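Extracellular invertase (Aspergillus kawachii, PDB 5XH8) cleaves the terminal beta-fructofuranosyl residue of sucrose-like substrates and has high transfructosylation activity, which probably yields fructooligosaccharides such as 1-kestose. Local coordinates at residues A[46-49]-A[54-57]; A[182-187]-A[300-305]; A[243-248]-A[275-280]; A[542-547]-A[551-556]. All blocks are in the same frame, centred on the assembly; numbering follows the deposited sequence.

Interaction 1: A[46-49]-A[54-57]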
loop_
_atom_site.group_PDB
_atom_site.type_symbol
_atom_site.label_atom_id
_atom_site.label_comp_id
_atom_site.label_asym_id
_atom_site.label_seq_id
_atom_site.Cartn_x
_atom_site.Cartn_y
_atom_site.Cartn_z
ATOM N N TYR A 46 23.249 2.967 13.458
ATOM C CA TYR A 46 23.653 4.277 12.945
ATOM C C TYR A 46 24.533 5.025 13.906
ATOM O O TYR A 46 24.399 4.883 15.123
ATOM C CB TYR A 46 22.438 5.153 12.591
ATOM C CG TYR A 46 21.609 5.654 13.763
ATOM C CD1 TYR A 46 20.681 4.829 14.407
ATOM C CD2 TYR A 46 21.736 6.979 14.228
ATOM C CE1 TYR A 46 19.899 5.301 15.462
ATOM C CE2 TYR A 46 20.956 7.454 15.277
ATOM C CZ TYR A 46 20.037 6.612 15.900
ATOM O OH TYR A 46 19.262 7.087 16.961
ATOM N N THR A 47 25.423 5.836 13.348
ATOM C CA THR A 47 26.145 6.823 14.121
ATOM C C THR A 47 25.300 8.078 14.175
ATOM O O THR A 47 24.961 8.641 13.142
ATOM C CB THR A 47 27.504 7.166 13.493
ATOM O OG1 THR A 47 28.242 5.961 13.261
ATOM C CG2 THR A 47 28.296 8.076 14.395
ATOM N N ASP A 48 24.955 8.499 15.375
ATOM C CA ASP A 48 24.228 9.730 15.604
ATOM C C ASP A 48 25.190 10.929 15.365
ATOM O O ASP A 48 26.098 11.139 16.168
ATOM C CB ASP A 48 23.704 9.730 17.038
ATOM C CG ASP A 48 22.914 10.990 17.386
ATOM O OD1 ASP A 48 23.161 12.057 16.760
ATOM O OD2 ASP A 48 22.018 10.888 18.267
ATOM N N PRO A 49 24.982 11.715 14.282
ATOM C CA PRO A 49 25.954 12.793 13.994
ATOM C C PRO A 49 26.098 13.833 15.109
ATOM O O PRO A 49 27.194 14.328 15.317
ATOM C CB PRO A 49 25.431 13.428 12.699
ATOM C CG PRO A 49 23.999 13.050 12.624
ATOM C CD PRO A 49 23.851 11.733 13.333
ATOM N N PHE A 54 27.367 5.440 18.637
ATOM C CA PHE A 54 27.005 4.431 17.700
ATOM C C PHE A 54 25.838 3.614 18.251
ATOM O O PHE A 54 25.931 3.023 19.333
ATOM C CB PHE A 54 28.186 3.539 17.393
ATOM C CG PHE A 54 27.935 2.578 16.278
ATOM C CD1 PHE A 54 27.555 3.046 15.010
ATOM C CD2 PHE A 54 28.051 1.222 16.474
ATOM C CE1 PHE A 54 27.327 2.168 13.962
ATOM C CE2 PHE A 54 27.814 0.338 15.436
ATOM C CZ PHE A 54 27.449 0.806 14.172
ATOM N N HIS A 55 24.757 3.572 17.477
ATOM C CA HIS A 55 23.536 2.857 17.832
ATOM C C HIS A 55 23.540 1.530 17.112
ATOM O O HIS A 55 23.778 1.504 15.912
ATOM C CB HIS A 55 22.302 3.638 17.393
ATOM C CG HIS A 55 22.084 4.893 18.166
ATOM N ND1 HIS A 55 20.912 5.151 18.835
ATOM C CD2 HIS A 55 22.905 5.939 18.417
ATOM C CE1 HIS A 55 21.009 6.313 19.448
ATOM N NE2 HIS A 55 22.205 6.816 19.206
ATOM N N VAL A 56 23.295 0.445 17.862
ATOM C CA VAL A 56 23.043 -0.876 17.304
ATOM C C VAL A 56 21.555 -1.246 17.493
ATOM O O VAL A 56 20.925 -0.840 18.472
ATOM C CB VAL A 56 23.954 -1.988 17.909
ATOM C CG1 VAL A 56 25.428 -1.685 17.684
ATOM C CG2 VAL A 56 23.694 -2.182 19.392
ATOM N N GLY A 57 21.004 -2.031 16.578
ATOM C CA GLY A 57 19.602 -2.436 16.624
ATOM C C GLY A 57 19.496 -3.910 16.299
ATOM O O GLY A 57 20.421 -4.498 15.734
HETATM O O HOH W 1 22.764 9.313 20.139
#

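Interaction 2: A[182-187]-A[300-305]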
loop_
_atom_site.group_PDB
_atom_site.type_symbol
_atom_site.label_atom_id
_atom_site.label_comp_id
_atom_site.label_asym_id
_atom_site.label_seq_id
_atom_site.Cartn_x
_atom_site.Cartn_y
_atom_site.Cartn_z
ATOM N N SER A 182 28.407 8.797 -10.082
ATOM C CA SER A 182 29.052 9.048 -11.373
ATOM C C SER A 182 28.407 8.254 -12.507
ATOM O O SER A 182 28.040 8.837 -13.532
ATOM C CB SER A 182 30.554 8.771 -11.294
ATOM O OG SER A 182 31.074 8.624 -12.600
ATOM N N LEU A 183 28.233 6.945 -12.323
ATOM C CA LEU A 183 27.655 6.100 -13.363
ATOM C C LEU A 183 26.198 6.442 -13.715
ATOM O O LEU A 183 25.790 6.287 -14.879
ATOM C CB LEU A 183 27.698 4.632 -12.958
ATOM C CG LEU A 183 29.004 3.858 -13.084
ATOM C CD1 LEU A 183 28.830 2.513 -12.395
ATOM C CD2 LEU A 183 29.402 3.649 -14.541
ATOM N N LEU A 184 25.422 6.888 -12.718
ATOM C CA LEU A 184 23.985 7.165 -12.897
ATOM C C LEU A 184 23.653 8.654 -13.029
ATOM O O LEU A 184 22.492 9.013 -13.132
ATOM C CB LEU A 184 23.209 6.579 -11.715
ATOM C CG LEU A 184 23.290 5.048 -11.611
ATOM C CD1 LEU A 184 22.873 4.577 -10.229
ATOM C CD2 LEU A 184 22.446 4.383 -12.689
ATOM N N HIS A 185 24.672 9.512 -13.014
ATOM C CA HIS A 185 24.497 10.964 -12.982
ATOM C C HIS A 185 23.554 11.399 -11.854
ATOM O O HIS A 185 22.742 12.307 -12.026
ATOM C CB HIS A 185 24.048 11.484 -14.364
ATOM C CG HIS A 185 24.953 11.050 -15.473
ATOM N ND1 HIS A 185 24.672 9.971 -16.283
ATOM C CD2 HIS A 185 26.166 11.506 -15.862
ATOM C CE1 HIS A 185 25.662 9.794 -17.139
ATOM N NE2 HIS A 185 26.579 10.716 -16.908
ATOM N N SER A 186 23.683 10.761 -10.684
ATOM C CA SER A 186 22.826 11.100 -9.545
ATOM C C SER A 186 23.395 12.348 -8.948
ATOM O O SER A 186 24.597 12.589 -9.068
ATOM C CB SER A 186 22.828 9.998 -8.465
ATOM O OG SER A 186 22.592 8.723 -9.023
ATOM N N LYS A 187 22.575 13.116 -8.245
ATOM C CA LYS A 187 23.135 14.180 -7.423
ATOM C C LYS A 187 24.131 13.596 -6.408
ATOM O O LYS A 187 23.961 12.443 -5.934
ATOM C CB LYS A 187 22.027 14.940 -6.719
ATOM C CG LYS A 187 21.190 15.745 -7.695
ATOM C CD LYS A 187 19.857 16.148 -7.106
ATOM C CE LYS A 187 19.021 16.876 -8.143
ATOM N NZ LYS A 187 17.937 17.623 -7.461
ATOM N N GLY A 300 23.217 1.113 -20.140
ATOM C CA GLY A 300 21.825 1.529 -19.939
ATOM C C GLY A 300 21.463 1.428 -18.454
ATOM O O GLY A 300 21.229 2.446 -17.802
ATOM N N SER A 301 21.429 0.210 -17.906
ATOM C CA SER A 301 21.206 0.029 -16.459
ATOM C C SER A 301 22.458 -0.473 -15.740
ATOM O O SER A 301 23.289 -1.200 -16.304
ATOM C CB SER A 301 20.047 -0.917 -16.206
ATOM O OG SER A 301 20.337 -2.188 -16.735
ATOM N N VAL A 302 22.583 -0.070 -14.487
ATOM C CA VAL A 302 23.741 -0.411 -13.681
ATOM C C VAL A 302 23.706 -1.890 -13.246
ATOM O O VAL A 302 22.644 -2.492 -13.067
ATOM C CB VAL A 302 23.889 0.574 -12.500
ATOM C CG1 VAL A 302 22.886 0.265 -11.389
ATOM C CG2 VAL A 302 25.303 0.577 -11.968
ATOM N N SER A 303 24.891 -2.463 -13.112
ATOM C CA SER A 303 25.070 -3.876 -12.853
ATOM C C SER A 303 26.233 -4.107 -11.883
ATOM O O SER A 303 27.285 -3.484 -12.034
ATOM C CB SER A 303 25.380 -4.565 -14.171
ATOM O OG SER A 303 24.808 -5.832 -14.169
ATOM N N PHE A 304 26.035 -5.005 -10.912
ATOM C CA PHE A 304 27.079 -5.451 -9.996
ATOM C C PHE A 304 27.542 -6.811 -10.500
ATOM O O PHE A 304 26.740 -7.711 -10.657
ATOM C CB PHE A 304 26.503 -5.564 -8.578
ATOM C CG PHE A 304 27.440 -6.164 -7.565
ATOM C CD1 PHE A 304 28.445 -5.406 -6.995
ATOM C CD2 PHE A 304 27.270 -7.472 -7.142
ATOM C CE1 PHE A 304 29.303 -5.957 -6.040
ATOM C CE2 PHE A 304 28.111 -8.027 -6.187
ATOM C CZ PHE A 304 29.140 -7.264 -5.633
ATOM N N ASN A 305 28.834 -6.947 -10.773
ATOM C CA ASN A 305 29.382 -8.152 -11.434
ATOM C C ASN A 305 30.378 -8.791 -10.472
ATOM O O ASN A 305 31.482 -8.266 -10.290
ATOM C CB ASN A 305 30.043 -7.763 -12.760
ATOM C CG ASN A 305 29.109 -6.950 -13.645
ATOM O OD1 ASN A 305 28.147 -7.481 -14.170
ATOM N ND2 ASN A 305 29.350 -5.644 -13.751
#

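Interaction 3: A[243-248]-A[275-280]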
loop_
_atom_site.group_PDB
_atom_site.type_symbol
_atom_site.label_atom_id
_atom_site.label_comp_id
_atom_site.label_asym_id
_atom_site.label_seq_id
_atom_site.Cartn_x
_atom_site.Cartn_y
_atom_site.Cartn_z
ATOM N N TRP A 243 23.938 -19.216 -4.333
ATOM C CA TRP A 243 23.059 -18.071 -4.471
ATOM C C TRP A 243 21.632 -18.461 -4.062
ATOM O O TRP A 243 20.879 -17.629 -3.580
ATOM C CB TRP A 243 23.080 -17.523 -5.900
ATOM C CG TRP A 243 24.447 -17.103 -6.425
ATOM C CD1 TRP A 243 24.973 -17.402 -7.663
ATOM C CD2 TRP A 243 25.445 -16.310 -5.756
ATOM N NE1 TRP A 243 26.224 -16.839 -7.808
ATOM C CE2 TRP A 243 26.542 -16.167 -6.656
ATOM C CE3 TRP A 243 25.532 -15.708 -4.486
ATOM C CZ2 TRP A 243 27.691 -15.441 -6.324
ATOM C CZ3 TRP A 243 26.677 -14.993 -4.152
ATOM C CH2 TRP A 243 27.743 -14.859 -5.067
ATOM N N ALA A 244 21.279 -19.727 -4.284
ATOM C CA ALA A 244 20.142 -20.360 -3.652
ATOM C C ALA A 244 18.813 -19.734 -4.112
ATOM O O ALA A 244 18.731 -19.224 -5.253
ATOM C CB ALA A 244 20.325 -20.374 -2.133
ATOM N N PHE A 245 17.777 -19.761 -3.274
ATOM C CA PHE A 245 16.425 -19.422 -3.759
ATOM C C PHE A 245 15.932 -18.017 -3.482
ATOM O O PHE A 245 14.911 -17.606 -4.031
ATOM C CB PHE A 245 15.447 -20.432 -3.231
ATOM C CG PHE A 245 15.676 -21.827 -3.762
ATOM C CD1 PHE A 245 16.570 -22.686 -3.139
ATOM C CD2 PHE A 245 14.983 -22.283 -4.881
ATOM C CE1 PHE A 245 16.772 -23.977 -3.612
ATOM C CE2 PHE A 245 15.181 -23.576 -5.372
ATOM C CZ PHE A 245 16.074 -24.425 -4.733
ATOM N N ASN A 246 16.641 -17.276 -2.636
ATOM C CA ASN A 246 16.211 -15.932 -2.235
ATOM C C ASN A 246 17.363 -15.251 -1.510
ATOM O O ASN A 246 18.069 -15.906 -0.770
ATOM C CB ASN A 246 14.986 -16.038 -1.310
ATOM C CG ASN A 246 14.370 -14.695 -1.010
ATOM O OD1 ASN A 246 13.878 -14.008 -1.908
ATOM N ND2 ASN A 246 14.387 -14.315 0.256
ATOM N N PHE A 247 17.572 -13.959 -1.757
ATOM C CA PHE A 247 18.529 -13.161 -1.001
ATOM C C PHE A 247 17.818 -12.400 0.142
ATOM O O PHE A 247 16.701 -11.916 -0.035
ATOM C CB PHE A 247 19.224 -12.100 -1.867
ATOM C CG PHE A 247 20.207 -12.629 -2.895
ATOM C CD1 PHE A 247 20.757 -13.914 -2.836
ATOM C CD2 PHE A 247 20.607 -11.786 -3.925
ATOM C CE1 PHE A 247 21.654 -14.346 -3.808
ATOM C CE2 PHE A 247 21.516 -12.218 -4.896
ATOM C CZ PHE A 247 22.042 -13.495 -4.823
ATOM N N GLU A 248 18.518 -12.285 1.277
ATOM C CA GLU A 248 18.053 -11.583 2.481
ATOM C C GLU A 248 19.165 -10.648 2.974
ATOM O O GLU A 248 20.352 -10.856 2.669
ATOM C CB GLU A 248 17.703 -12.598 3.570
ATOM C CG GLU A 248 16.580 -13.577 3.177
ATOM C CD GLU A 248 15.946 -14.231 4.378
ATOM O OE1 GLU A 248 16.535 -15.219 4.888
ATOM O OE2 GLU A 248 14.888 -13.709 4.848
ATOM N N SER A 275 17.929 -24.874 0.003
ATOM C CA SER A 275 17.047 -26.019 0.144
ATOM C C SER A 275 17.658 -27.202 -0.577
ATOM O O SER A 275 18.338 -27.006 -1.570
ATOM C CB SER A 275 15.716 -25.700 -0.516
ATOM O OG SER A 275 14.752 -26.710 -0.271
ATOM N N ASP A 276 17.399 -28.410 -0.088
ATOM C CA ASP A 276 17.504 -29.620 -0.924
ATOM C C ASP A 276 16.313 -29.679 -1.847
ATOM O O ASP A 276 15.308 -29.009 -1.612
ATOM C CB ASP A 276 17.496 -30.873 -0.078
ATOM C CG ASP A 276 18.593 -30.876 0.921
ATOM O OD1 ASP A 276 19.768 -30.723 0.501
ATOM O OD2 ASP A 276 18.269 -30.990 2.122
ATOM N N LEU A 277 16.434 -30.473 -2.905
ATOM C CA LEU A 277 15.305 -30.780 -3.783
ATOM C C LEU A 277 14.743 -32.151 -3.374
ATOM O O LEU A 277 15.517 -33.015 -2.968
ATOM C CB LEU A 277 15.744 -30.780 -5.245
ATOM C CG LEU A 277 16.279 -29.443 -5.765
ATOM C CD1 LEU A 277 16.753 -29.594 -7.202
ATOM C CD2 LEU A 277 15.233 -28.341 -5.655
ATOM N N PRO A 278 13.423 -32.355 -3.397
ATOM C CA PRO A 278 12.435 -31.320 -3.630
ATOM C C PRO A 278 12.353 -30.333 -2.454
ATOM O O PRO A 278 12.729 -30.660 -1.324
ATOM C CB PRO A 278 11.146 -32.119 -3.680
ATOM C CG PRO A 278 11.362 -33.129 -2.584
ATOM C CD PRO A 278 12.842 -33.452 -2.592
ATOM N N VAL A 279 11.827 -29.154 -2.745
ATOM C CA VAL A 279 11.652 -28.105 -1.744
ATOM C C VAL A 279 10.589 -28.533 -0.746
ATOM O O VAL A 279 9.561 -29.064 -1.136
ATOM C CB VAL A 279 11.216 -26.797 -2.415
ATOM C CG1 VAL A 279 10.838 -25.744 -1.368
ATOM C CG2 VAL A 279 12.321 -26.306 -3.350
ATOM N N VAL A 280 10.838 -28.304 0.536
ATOM C CA VAL A 280 9.823 -28.524 1.571
ATOM C C VAL A 280 9.082 -27.198 1.839
ATOM O O VAL A 280 9.733 -26.194 2.141
ATOM C CB VAL A 280 10.454 -29.070 2.860
ATOM C CG1 VAL A 280 9.399 -29.270 3.942
ATOM C CG2 VAL A 280 11.196 -30.376 2.559
#

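Interaction 4: A[542-547]-A[551-556]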
loop_
_atom_site.group_PDB
_atom_site.type_symbol
_atom_site.label_atom_id
_atom_site.label_comp_id
_atom_site.label_asym_id
_atom_site.label_seq_id
_atom_site.Cartn_x
_atom_site.Cartn_y
_atom_site.Cartn_z
ATOM N N LEU A 542 45.466 -18.714 14.266
ATOM C CA LEU A 542 44.193 -19.094 14.815
ATOM C C LEU A 542 43.870 -18.243 16.042
ATOM O O LEU A 542 44.716 -18.099 16.913
ATOM C CB LEU A 542 44.283 -20.567 15.188
ATOM C CG LEU A 542 43.031 -21.408 15.281
ATOM C CD1 LEU A 542 42.179 -21.309 14.020
ATOM C CD2 LEU A 542 43.447 -22.849 15.568
ATOM N N THR A 543 42.670 -17.648 16.085
ATOM C CA THR A 543 42.113 -17.094 17.334
ATOM C C THR A 543 40.772 -17.765 17.685
ATOM O O THR A 543 39.889 -17.881 16.830
ATOM C CB THR A 543 41.914 -15.580 17.228
ATOM O OG1 THR A 543 43.132 -14.958 16.808
ATOM C CG2 THR A 543 41.482 -14.992 18.560
ATOM N N LEU A 544 40.644 -18.221 18.928
ATOM C CA LEU A 544 39.404 -18.788 19.460
ATOM C C LEU A 544 38.927 -17.840 20.546
ATOM O O LEU A 544 39.691 -17.512 21.448
ATOM C CB LEU A 544 39.629 -20.181 20.062
ATOM C CG LEU A 544 39.740 -21.407 19.153
ATOM C CD1 LEU A 544 40.603 -21.172 17.937
ATOM C CD2 LEU A 544 40.290 -22.586 19.945
ATOM N N VAL A 545 37.678 -17.399 20.455
ATOM C CA VAL A 545 37.059 -16.605 21.508
ATOM C C VAL A 545 35.902 -17.438 22.031
ATOM O O VAL A 545 34.950 -17.734 21.288
ATOM C CB VAL A 545 36.527 -15.249 21.012
ATOM C CG1 VAL A 545 36.013 -14.408 22.186
ATOM C CG2 VAL A 545 37.587 -14.510 20.210
ATOM N N VAL A 546 35.982 -17.807 23.306
ATOM C CA VAL A 546 34.944 -18.578 23.957
ATOM C C VAL A 546 34.306 -17.677 24.994
ATOM O O VAL A 546 34.954 -17.272 25.958
ATOM C CB VAL A 546 35.532 -19.855 24.602
ATOM C CG1 VAL A 546 34.489 -20.593 25.439
ATOM C CG2 VAL A 546 36.069 -20.762 23.517
ATOM N N ASP A 547 33.029 -17.366 24.793
ATOM C CA ASP A 547 32.276 -16.526 25.716
ATOM C C ASP A 547 31.097 -17.348 26.235
ATOM O O ASP A 547 29.947 -17.249 25.754
ATOM C CB ASP A 547 31.854 -15.227 25.003
ATOM C CG ASP A 547 31.266 -14.220 25.923
ATOM O OD1 ASP A 547 31.137 -14.474 27.145
ATOM O OD2 ASP A 547 30.910 -13.135 25.415
ATOM N N LEU A 551 31.155 -19.695 20.721
ATOM C CA LEU A 551 32.477 -19.890 20.159
ATOM C C LEU A 551 32.599 -19.152 18.825
ATOM O O LEU A 551 31.807 -19.379 17.917
ATOM C CB LEU A 551 32.770 -21.395 19.929
ATOM C CG LEU A 551 34.063 -21.721 19.143
ATOM C CD1 LEU A 551 35.330 -21.221 19.831
ATOM C CD2 LEU A 551 34.140 -23.217 18.903
ATOM N N GLU A 552 33.613 -18.308 18.715
ATOM C CA GLU A 552 34.000 -17.703 17.454
ATOM C C GLU A 552 35.445 -18.099 17.123
ATOM O O GLU A 552 36.365 -17.889 17.921
ATOM C CB GLU A 552 33.842 -16.185 17.508
ATOM C CG GLU A 552 32.388 -15.753 17.749
ATOM C CD GLU A 552 32.145 -14.255 17.600
ATOM O OE1 GLU A 552 32.760 -13.627 16.714
ATOM O OE2 GLU A 552 31.302 -13.699 18.342
ATOM N N VAL A 553 35.616 -18.673 15.938
ATOM C CA VAL A 553 36.903 -19.099 15.429
ATOM C C VAL A 553 37.302 -18.179 14.270
ATOM O O VAL A 553 36.617 -18.141 13.254
ATOM C CB VAL A 553 36.817 -20.552 14.924
ATOM C CG1 VAL A 553 38.186 -21.018 14.407
ATOM C CG2 VAL A 553 36.302 -21.464 16.034
ATOM N N TYR A 554 38.396 -17.442 14.451
ATOM C CA TYR A 554 39.000 -16.619 13.426
ATOM C C TYR A 554 40.336 -17.210 12.930
ATOM O O TYR A 554 41.102 -17.812 13.724
ATOM C CB TYR A 554 39.263 -15.222 13.966
ATOM C CG TYR A 554 38.020 -14.446 14.403
ATOM C CD1 TYR A 554 37.459 -14.624 15.669
ATOM C CD2 TYR A 554 37.423 -13.515 13.551
ATOM C CE1 TYR A 554 36.325 -13.912 16.067
ATOM C CE2 TYR A 554 36.300 -12.778 13.940
ATOM C CZ TYR A 554 35.742 -12.984 15.190
ATOM O OH TYR A 554 34.638 -12.242 15.549
ATOM N N ALA A 555 40.627 -16.994 11.639
ATOM C CA ALA A 555 41.930 -17.388 11.051
ATOM C C ALA A 555 42.420 -16.395 10.007
ATOM O O ALA A 555 41.667 -16.002 9.086
ATOM C CB ALA A 555 41.871 -18.789 10.466
ATOM N N ASN A 556 43.658 -15.930 10.203
ATOM C CA ASN A 556 44.443 -15.277 9.157
ATOM C C ASN A 556 43.811 -13.979 8.668
ATOM O O ASN A 556 44.030 -13.568 7.524
ATOM C CB ASN A 556 44.681 -16.266 8.000
ATOM C CG ASN A 556 45.631 -17.399 8.388
ATOM O OD1 ASN A 556 46.732 -17.499 7.850
ATOM N ND2 ASN A 556 45.207 -18.263 9.297
HETATM O O HOH W 2 43.210 -15.204 14.117
#

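Interaction 1: A[46-49]-A[54-57]
The H55 ring stacks over one face of the Y46 ring on one side of an antiparallel beta hairpin. Strands 37-47 and 54-60 form this hairpin in the propeller domain of the GH32 enzyme. The two residues are a hydrogen-bonded pair. Y46 N donates to H55 O at 2.9 Å, and H55 N donates to Y46 O at 2.7 Å. Their rings form an offset stack with centroids 4.1 Å apart and planes 24° apart. CG of Y46 sits between the backbone N and the carbonyl carbon (chi1 70°). This torsion turns the phenol to lie against the imidazole. H55 CB also lies over the phenol ring, a CH-pi contact at 3.9 Å from the ring centroid.

T47 and F54 are the next pair, non-hydrogen-bonded, with side chains on the other face. Their side chains cross at about a right angle. T47 OG1 meets the edge of the F54 ring near its plane, 3.5 Å from CD1. L326 of strand 318-326 packs on both residues.

D48 OD1 accepts a bond from A50 N in the turn. The other carboxylate oxygen reaches H55 through a water, which donates to D48 OD2 and lies in the imidazole plane, 2.7 Å from H55 NE2.

Interaction 2: A[182-187]-A[300-305]
V302 meets L183 and L184, so one valine joins helix 178-184 to strand 302-311. The strand belongs to an antiparallel sheet of the GH32 beta-propeller domain. The helix follows strand 166-176 of a separate, four-stranded sheet. The contact thus packs a short helix that follows one propeller sheet against a strand of another.

The close part is small and apolar. V302 CG2 lies 4.0 Å from L183 CD1. V302 CB lies 4.1 Å from L184 CD2. Both leucines cross the valine at about a right angle, and each touches it with one methyl. In V302, CG2 is anti to the backbone N (chi1 77° for CG1), which turns this methyl toward L183. The valine is buried. L180, V296 and W225 also pack on it, and L222 packs on L184.

The outer side is looser. S182, H185 and K187 are exposed and do not touch 300-305. G300 and S301 are exposed too. The helix ends here in a Schellman motif, with H185 at positive phi (52°). The bond from H185 N to S182 O is weak, at 3.5 Å. Arginines bind the backbone at this end: R298 binds L183 O, and R210 binds L184 O and S186 OG.

Between the segments themselves, the direct contact is purely van der Waals and hydrophobic. Directional bonds come from beside it: R298 binds L183 O through NH1 and G300 O through NE, and this one arginine bridges the two segments.

Interaction 3: A[243-248]-A[275-280]
F245 lays the far end of its ring against S275, L277 and V279. It supplies nearly all of the 243-248 side of this surface contact. The closest approach is F245 CE1 to S275 CB, at 3.7 Å. L277 CD2 comes to the edge of the ring, near its plane, 4.1 Å from F245 CZ. V279 CG2 is a looser neighbour at 4.4 Å from the same F245 CZ. CG of F245 is anti to its carbonyl carbon (chi1 -65°), with the ring directed at the 275-280 loop.

S275 touches the ring with its CB. Its hydroxyl is used locally: S275 OG donates to D276 O, the carbonyl of the next residue, at 2.7 Å.

W125 stacks on the F245 ring and also touches V279, so it joins both sides. Backbone bonds of F245 and N246 to E273 link the first segment to strand 265-274 of a five-stranded propeller sheet. A bound glycerol lies about 4 Å from the F245 side chain at the nearest atoms.

The contact is apolar, and of the three partners L277 alone is placed at the ring edge. It is consistent with an apolar surface beside the bound glycerol, to which the W125 stack also contributes.

Interaction 4: A[542-547]-A[551-556]
L542, L544, V546, L551, V553 and A555 point to one face of a beta hairpin, and T543, V545, E552 and Y554 point to the other. Strands 534-547 and 550-555 run antiparallel, at 165° between the short axes.

On the leucine face the branches interlock across the strands. V546 CG2 meets L551 CD1 at 3.8 Å. L542 CD1 reaches diagonally to V553 CG1 at 4.0 Å. Each of these pairs meets at a slant. L542 and L551 both have CG anti to the backbone N (chi1 -156° and 171°), which brings their ends toward the partner strand.

On the opposite face, V545 CG2 approaches Y554 CE1 obliquely at 4.4 Å. The Y554 ring turns its edge to T543 O. Its hydroxyl makes a weak bond to E552 OE1 at 2.6 Å and also binds R374. E552 leads away from strand 534-547, to a salt bridge with R374 and a hydrogen bond with H31. These partners satisfy a buried carboxylate.

Four backbone bonds join the pairs T543-Y554 and V545-E552. The bond from V545 N to E552 O is 2.9 Å and lies in the carbonyl plane. Water bound to T543 OG1 donates weakly to Y554 O.

The hairpin lies inside the C-terminal beta-sandwich of GH32. Strand 455-463 flanks strand 534-547, strand 559-564 flanks strand 550-555, and strand 497-501 of the other sheet covers the leucine face.

Overall arrangement
Along the chain, interaction 1 comes first. Interaction 2 then opens, and interaction 3 is nested inside the loop it closes. Interaction 4 comes last. Interactions 1, 2 and 3 belong to the beta-propeller, and interaction 4 to the C-terminal beta-sandwich. Interactions 2 and 3 reach the same five-stranded sheet, with nearest atoms about 7 Å apart and centres about 30 Å apart. Interaction 1 is a hairpin in a different sheet, its centre about 28 Å from that of interaction 2. Interactions 2 and 4 lie on opposite sides of the chain's centre, about 39 Å between centres. None touch. Two local hairpins and two longer-range contacts are thus spread over both domains, and the F245 side chain of interaction 3 is about 4 Å from a bound glycerol.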